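TRNA (Adenine(22)-N(1))-methyltransferase (Mycoplasma capricolum subsp. capricolum, PDB 6QE6) probably methylates N1 of adenine 22 in tRNA, using a methyl-donor pocket that here holds the cofactor product S-adenosyl-L-homocysteine. Local coordinates at residues Asp127-Ser141 with His167-Tyr179. Numbering follows the deposited sequence.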
loop_
_atom_site.group_PDB
_atom_site.type_symbol
_atom_site.label_atom_id
_atom_site.label_comp_id
_atom_site.label_asym_id
_atom_site.label_seq_id
_atom_site.Cartn_x
_atom_site.Cartn_y
_atom_site.Cartn_z
ATOM N N ASP A 127 -7.371 -3.723 12.110
ATOM C CA ASP A 127 -6.507 -4.881 11.938
ATOM C C ASP A 127 -6.934 -5.978 12.912
ATOM O O ASP A 127 -7.368 -5.711 14.034
ATOM C CB ASP A 127 -5.044 -4.481 12.154
ATOM C CG ASP A 127 -4.057 -5.617 11.864
ATOM O OD1 ASP A 127 -4.317 -6.464 10.974
ATOM O OD2 ASP A 127 -2.999 -5.647 12.534
ATOM N N HIS A 128 -6.820 -7.219 12.469
ATOM C CA HIS A 128 -7.400 -8.348 13.166
ATOM C C HIS A 128 -6.378 -9.471 13.170
ATOM O O HIS A 128 -5.520 -9.552 12.283
ATOM C CB HIS A 128 -8.721 -8.761 12.488
ATOM C CG HIS A 128 -9.573 -9.682 13.303
ATOM N ND1 HIS A 128 -9.295 -11.029 13.440
ATOM C CD2 HIS A 128 -10.723 -9.461 13.987
ATOM C CE1 HIS A 128 -10.220 -11.590 14.201
ATOM N NE2 HIS A 128 -11.097 -10.662 14.545
ATOM N N GLN A 129 -6.463 -10.327 14.189
ATOM C CA GLN A 129 -5.499 -11.408 14.322
ATOM C C GLN A 129 -5.653 -12.466 13.229
ATOM O O GLN A 129 -4.727 -13.253 13.010
ATOM C CB GLN A 129 -5.615 -12.025 15.716
ATOM C CG GLN A 129 -6.528 -13.242 15.788
ATOM C CD GLN A 129 -5.784 -14.543 15.480
ATOM O OE1 GLN A 129 -4.575 -14.644 15.732
ATOM N NE2 GLN A 129 -6.498 -15.536 14.916
ATOM N N LYS A 130 -6.790 -12.491 12.524
ATOM C CA LYS A 130 -6.937 -13.362 11.361
ATOM C C LYS A 130 -5.990 -13.004 10.219
ATOM O O LYS A 130 -5.765 -13.838 9.336
ATOM C CB LYS A 130 -8.369 -13.306 10.838
ATOM C CG LYS A 130 -9.407 -13.909 11.767
ATOM C CD LYS A 130 -10.779 -13.760 11.171
ATOM C CE LYS A 130 -11.801 -14.527 11.962
ATOM N NZ LYS A 130 -13.129 -14.522 11.293
ATOM N N ILE A 131 -5.439 -11.792 10.203
ATOM C CA ILE A 131 -4.667 -11.286 9.068
ATOM C C ILE A 131 -3.181 -11.424 9.361
ATOM O O ILE A 131 -2.704 -10.971 10.411
ATOM C CB ILE A 131 -5.016 -9.818 8.775
ATOM C CG1 ILE A 131 -6.485 -9.687 8.384
ATOM C CG2 ILE A 131 -4.065 -9.263 7.741
ATOM C CD1 ILE A 131 -7.092 -8.377 8.818
ATOM N N SER A 132 -2.435 -12.006 8.420
ATOM C CA SER A 132 -1.005 -12.213 8.625
ATOM C C SER A 132 -0.118 -11.186 7.930
ATOM O O SER A 132 0.973 -10.916 8.427
ATOM C CB SER A 132 -0.594 -13.618 8.157
ATOM O OG SER A 132 -0.844 -14.569 9.174
ATOM N N ASN A 133 -0.526 -10.644 6.781
ATOM C CA ASN A 133 0.332 -9.765 5.998
ATOM C C ASN A 133 -0.518 -8.754 5.252
ATOM O O ASN A 133 -1.644 -9.046 4.854
ATOM C CB ASN A 133 1.171 -10.495 4.950
ATOM C CG ASN A 133 2.029 -11.567 5.529
ATOM O OD1 ASN A 133 3.134 -11.305 6.010
ATOM N ND2 ASN A 133 1.544 -12.801 5.464
ATOM N N TYR A 134 0.042 -7.568 5.057
ATOM C CA TYR A 134 -0.550 -6.566 4.196
ATOM C C TYR A 134 0.377 -6.339 3.022
ATOM O O TYR A 134 1.601 -6.307 3.185
ATOM C CB TYR A 134 -0.775 -5.243 4.925
ATOM C CG TYR A 134 -1.844 -5.323 5.976
ATOM C CD1 TYR A 134 -3.180 -5.124 5.645
ATOM C CD2 TYR A 134 -1.524 -5.615 7.301
ATOM C CE1 TYR A 134 -4.163 -5.209 6.595
ATOM C CE2 TYR A 134 -2.504 -5.693 8.260
ATOM C CZ TYR A 134 -3.817 -5.491 7.907
ATOM O OH TYR A 134 -4.797 -5.565 8.866
ATOM N N ILE A 135 -0.208 -6.192 1.842
ATOM C CA ILE A 135 0.458 -5.518 0.740
ATOM C C ILE A 135 -0.374 -4.294 0.406
ATOM O O ILE A 135 -1.545 -4.415 0.028
ATOM C CB ILE A 135 0.630 -6.424 -0.484
ATOM C CG1 ILE A 135 1.324 -7.728 -0.072
ATOM C CG2 ILE A 135 1.384 -5.664 -1.593
ATOM C CD1 ILE A 135 1.316 -8.755 -1.146
ATOM N N ILE A 136 0.227 -3.120 0.545
ATOM C CA ILE A 136 -0.449 -1.859 0.298
ATOM C C ILE A 136 0.220 -1.148 -0.876
ATOM O O ILE A 136 1.450 -1.120 -0.989
ATOM C CB ILE A 136 -0.445 -0.993 1.569
ATOM C CG1 ILE A 136 -1.342 -1.665 2.623
ATOM C CG2 ILE A 136 -0.855 0.437 1.249
ATOM C CD1 ILE A 136 -0.847 -1.516 4.042
ATOM N N CYS A 137 -0.602 -0.606 -1.767
ATOM C CA CYS A 137 -0.151 0.218 -2.887
ATOM C C CYS A 137 -0.861 1.565 -2.754
ATOM O O CYS A 137 -1.924 1.782 -3.339
ATOM C CB CYS A 137 -0.442 -0.467 -4.236
ATOM S SG CYS A 137 0.227 0.421 -5.653
ATOM N N SER A 138 -0.273 2.461 -1.971
ATOM C CA SER A 138 -0.854 3.775 -1.720
ATOM C C SER A 138 -0.495 4.754 -2.831
ATOM O O SER A 138 0.584 4.683 -3.432
ATOM C CB SER A 138 -0.365 4.323 -0.383
ATOM O OG SER A 138 -1.018 5.531 -0.063
ATOM N N ASN A 139 -1.403 5.684 -3.099
ATOM C CA ASN A 139 -1.121 6.747 -4.055
ATOM C C ASN A 139 -0.694 8.045 -3.377
ATOM O O ASN A 139 -0.672 9.097 -4.024
ATOM C CB ASN A 139 -2.325 6.984 -4.973
ATOM C CG ASN A 139 -3.587 7.279 -4.212
ATOM O OD1 ASN A 139 -3.560 7.999 -3.208
ATOM N ND2 ASN A 139 -4.715 6.737 -4.687
ATOM N N THR A 140 -0.389 7.994 -2.081
ATOM C CA THR A 140 0.322 9.056 -1.393
ATOM C C THR A 140 1.432 8.414 -0.576
ATOM O O THR A 140 1.369 7.226 -0.249
ATOM C CB THR A 140 -0.598 9.903 -0.490
ATOM O OG1 THR A 140 -1.187 9.086 0.545
ATOM C CG2 THR A 140 -1.691 10.597 -1.332
ATOM N N SER A 141 2.464 9.209 -0.284
ATOM C CA SER A 141 3.593 8.731 0.500
ATOM C C SER A 141 3.112 8.152 1.828
ATOM O O SER A 141 2.082 8.560 2.367
ATOM C CB SER A 141 4.575 9.870 0.737
ATOM O OG SER A 141 3.913 10.888 1.456
ATOM N N HIS A 167 1.193 9.221 -12.475
ATOM C CA HIS A 167 0.946 9.174 -11.036
ATOM C C HIS A 167 2.011 8.315 -10.363
ATOM O O HIS A 167 2.498 7.335 -10.935
ATOM C CB HIS A 167 -0.435 8.593 -10.702
ATOM C CG HIS A 167 -1.555 9.574 -10.826
ATOM N ND1 HIS A 167 -2.148 9.879 -12.033
ATOM C CD2 HIS A 167 -2.208 10.308 -9.891
ATOM C CE1 HIS A 167 -3.112 10.765 -11.839
ATOM N NE2 HIS A 167 -3.166 11.043 -10.549
ATOM N N TYR A 168 2.341 8.661 -9.126
ATOM C CA TYR A 168 3.259 7.853 -8.338
ATOM C C TYR A 168 2.521 7.020 -7.295
ATOM O O TYR A 168 1.407 7.340 -6.864
ATOM C CB TYR A 168 4.315 8.727 -7.671
ATOM C CG TYR A 168 5.202 9.333 -8.709
ATOM C CD1 TYR A 168 6.139 8.561 -9.372
ATOM C CD2 TYR A 168 5.061 10.661 -9.078
ATOM C CE1 TYR A 168 6.949 9.103 -10.355
ATOM C CE2 TYR A 168 5.865 11.215 -10.066
ATOM C CZ TYR A 168 6.808 10.430 -10.698
ATOM O OH TYR A 168 7.611 10.970 -11.673
ATOM N N TYR A 169 3.159 5.918 -6.916
ATOM C CA TYR A 169 2.564 4.940 -6.022
ATOM C C TYR A 169 3.621 4.389 -5.076
ATOM O O TYR A 169 4.782 4.199 -5.456
ATOM C CB TYR A 169 1.927 3.796 -6.798
ATOM C CG TYR A 169 0.781 4.240 -7.660
ATOM C CD1 TYR A 169 0.992 4.642 -8.981
ATOM C CD2 TYR A 169 -0.514 4.253 -7.158
ATOM C CE1 TYR A 169 -0.044 5.041 -9.754
ATOM C CE2 TYR A 169 -1.561 4.654 -7.933
ATOM C CZ TYR A 169 -1.324 5.057 -9.228
ATOM O OH TYR A 169 -2.380 5.460 -10.009
ATOM N N TRP A 170 3.195 4.108 -3.852
ATOM C CA TRP A 170 4.082 3.677 -2.785
ATOM C C TRP A 170 3.652 2.271 -2.396
ATOM O O TRP A 170 2.564 2.071 -1.844
ATOM C CB TRP A 170 4.020 4.639 -1.596
ATOM C CG TRP A 170 4.721 5.988 -1.773
ATOM C CD1 TRP A 170 5.925 6.350 -1.249
ATOM C CD2 TRP A 170 4.235 7.147 -2.482
ATOM N NE1 TRP A 170 6.231 7.649 -1.590
ATOM C CE2 TRP A 170 5.214 8.159 -2.351
ATOM C CE3 TRP A 170 3.080 7.420 -3.224
ATOM C CZ2 TRP A 170 5.065 9.429 -2.927
ATOM C CZ3 TRP A 170 2.932 8.667 -3.785
ATOM C CH2 TRP A 170 3.923 9.664 -3.635
ATOM N N LEU A 171 4.482 1.293 -2.695
ATOM C CA LEU A 171 4.145 -0.080 -2.382
ATOM C C LEU A 171 4.912 -0.502 -1.138
ATOM O O LEU A 171 6.128 -0.305 -1.062
ATOM C CB LEU A 171 4.456 -0.995 -3.568
ATOM C CG LEU A 171 4.217 -2.485 -3.341
ATOM C CD1 LEU A 171 3.488 -3.117 -4.498
ATOM C CD2 LEU A 171 5.547 -3.169 -3.132
ATOM N N ILE A 172 4.196 -1.079 -0.171
ATOM C CA ILE A 172 4.782 -1.490 1.094
ATOM C C ILE A 172 4.140 -2.806 1.528
ATOM O O ILE A 172 2.916 -2.973 1.452
ATOM C CB ILE A 172 4.635 -0.386 2.171
ATOM C CG1 ILE A 172 5.250 -0.835 3.508
ATOM C CG2 ILE A 172 3.184 0.085 2.293
ATOM C CD1 ILE A 172 5.275 0.232 4.603
ATOM N N GLU A 173 4.974 -3.761 1.927
ATOM C CA GLU A 173 4.534 -5.071 2.379
ATOM C C GLU A 173 4.871 -5.213 3.861
ATOM O O GLU A 173 6.023 -5.024 4.265
ATOM C CB GLU A 173 5.182 -6.206 1.574
ATOM C CG GLU A 173 5.092 -7.559 2.303
ATOM C CD GLU A 173 5.314 -8.778 1.404
ATOM O OE1 GLU A 173 5.891 -8.620 0.301
ATOM O OE2 GLU A 173 4.918 -9.902 1.809
ATOM N N ILE A 174 3.865 -5.541 4.664
ATOM C CA ILE A 174 4.003 -5.629 6.109
ATOM C C ILE A 174 3.750 -7.074 6.524
ATOM O O ILE A 174 2.683 -7.632 6.224
ATOM C CB ILE A 174 3.045 -4.662 6.821
ATOM C CG1 ILE A 174 3.341 -3.227 6.382
ATOM C CG2 ILE A 174 3.146 -4.806 8.343
ATOM C CD1 ILE A 174 2.302 -2.237 6.837
ATOM N N ASN A 175 4.748 -7.683 7.188
ATOM C CA ASN A 175 4.677 -9.046 7.711
ATOM C C ASN A 175 4.522 -8.984 9.225
ATOM O O ASN A 175 5.499 -8.727 9.942
ATOM C CB ASN A 175 5.926 -9.846 7.345
ATOM C CG ASN A 175 5.861 -11.300 7.837
ATOM O OD1 ASN A 175 4.885 -11.714 8.475
ATOM N ND2 ASN A 175 6.897 -12.086 7.522
ATOM N N LYS A 176 3.305 -9.271 9.706
ATOM C CA LYS A 176 2.990 -9.115 11.123
ATOM C C LYS A 176 3.661 -10.162 11.993
ATOM O O LYS A 176 3.754 -9.973 13.210
ATOM C CB LYS A 176 1.474 -9.159 11.345
ATOM C CG LYS A 176 0.730 -8.000 10.698
ATOM C CD LYS A 176 -0.764 -8.252 10.678
ATOM C CE LYS A 176 -1.297 -8.373 12.098
ATOM N NZ LYS A 176 -2.767 -8.614 12.093
ATOM N N ASN A 177 4.162 -11.239 11.405
ATOM C CA ASN A 177 4.755 -12.312 12.184
ATOM C C ASN A 177 6.264 -12.178 12.317
ATOM O O ASN A 177 6.915 -13.088 12.848
ATOM C CB ASN A 177 4.379 -13.660 11.571
ATOM C CG ASN A 177 2.925 -13.985 11.794
ATOM O OD1 ASN A 177 2.468 -14.092 12.942
ATOM N ND2 ASN A 177 2.169 -14.111 10.701
ATOM N N LYS A 178 6.833 -11.076 11.841
ATOM C CA LYS A 178 8.238 -10.792 12.046
ATOM C C LYS A 178 8.375 -9.401 12.650
ATOM O O LYS A 178 7.492 -8.548 12.502
ATOM C CB LYS A 178 9.034 -10.942 10.749
ATOM C CG LYS A 178 9.109 -12.387 10.254
ATOM C CD LYS A 178 10.187 -12.573 9.186
ATOM C CE LYS A 178 10.304 -14.041 8.751
ATOM N NZ LYS A 178 9.763 -14.319 7.362
ATOM N N TYR A 179 9.464 -9.216 13.392
ATOM C CA TYR A 179 9.731 -7.983 14.109
ATOM C C TYR A 179 10.073 -6.843 13.157
ATOM O O TYR A 179 10.718 -7.032 12.121
ATOM C CB TYR A 179 10.895 -8.191 15.087
ATOM C CG TYR A 179 10.504 -8.956 16.327
ATOM C CD1 TYR A 179 9.277 -8.724 16.944
ATOM C CD2 TYR A 179 11.353 -9.914 16.882
ATOM C CE1 TYR A 179 8.902 -9.433 18.078
ATOM C CE2 TYR A 179 10.992 -10.616 18.026
ATOM C CZ TYR A 179 9.766 -10.369 18.620
ATOM O OH TYR A 179 9.381 -11.049 19.754
HETATM O O HOH W 1 -0.745 -14.538 11.935
HETATM O O HOH W 2 5.142 -10.540 4.423
HETATM O O HOH W 3 -0.172 9.591 -6.953
#
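Strands 133-138 and 168-175 pair antiparallel in the seven-stranded sheet of a Rossmann-like, class I methyltransferase fold, whose strand order 3-2-1-4-5-7-6 places the reversed strand 168-175 between 133-138 and 155-163. The pairing exemplifies how this fold turns a parallel sheet into a mixed one. Tyr134 with Ile174, Ile136 with Ile172 and Ser138 with Trp170 are the hydrogen-bonded pairs, each closed by two backbone bonds; Ile136 N to Ile172 O, at 2.8 Å, is almost straight (176°). On their face Ile136 and Ile172 lie side by side, CB of the first 3.9 Å from CG2 of the second. The other face carries Ile135, Cys137, Leu171 and Glu173, and there helix 24-31 packs on the strands: Val29 touches Ile135 and Leu171, while Arg25, which binds S-adenosyl-L-homocysteine, touches Cys137 and Tyr169. A water bridges Asn133 OD1 and Glu173 OE2, donating to both; the amide nitrogen of Asn133 turns instead to the carbonyl of Asp108.

Different devices secure the two ends. At one end of the pair, the Lys176 chain, otherwise extended, is kinked about its CG-CD bond (chi3 62°) and carries its ammonium group back to Asp127 and Ile131. NZ makes a salt bridge with Asp127 OD1 at 2.9 Å, on the syn side but tilted out of the carboxylate plane, and also donates to Ile131 O; its CD packs against Tyr134 CE2. At the other end the chain leaving 133-138 folds over the Trp170 indole, with Thr140 C above the rim of one face. Ser141 CA makes a CH-pi contact over that same face, 3.4 Å from the centroid of the five-membered ring and 12° off its normal.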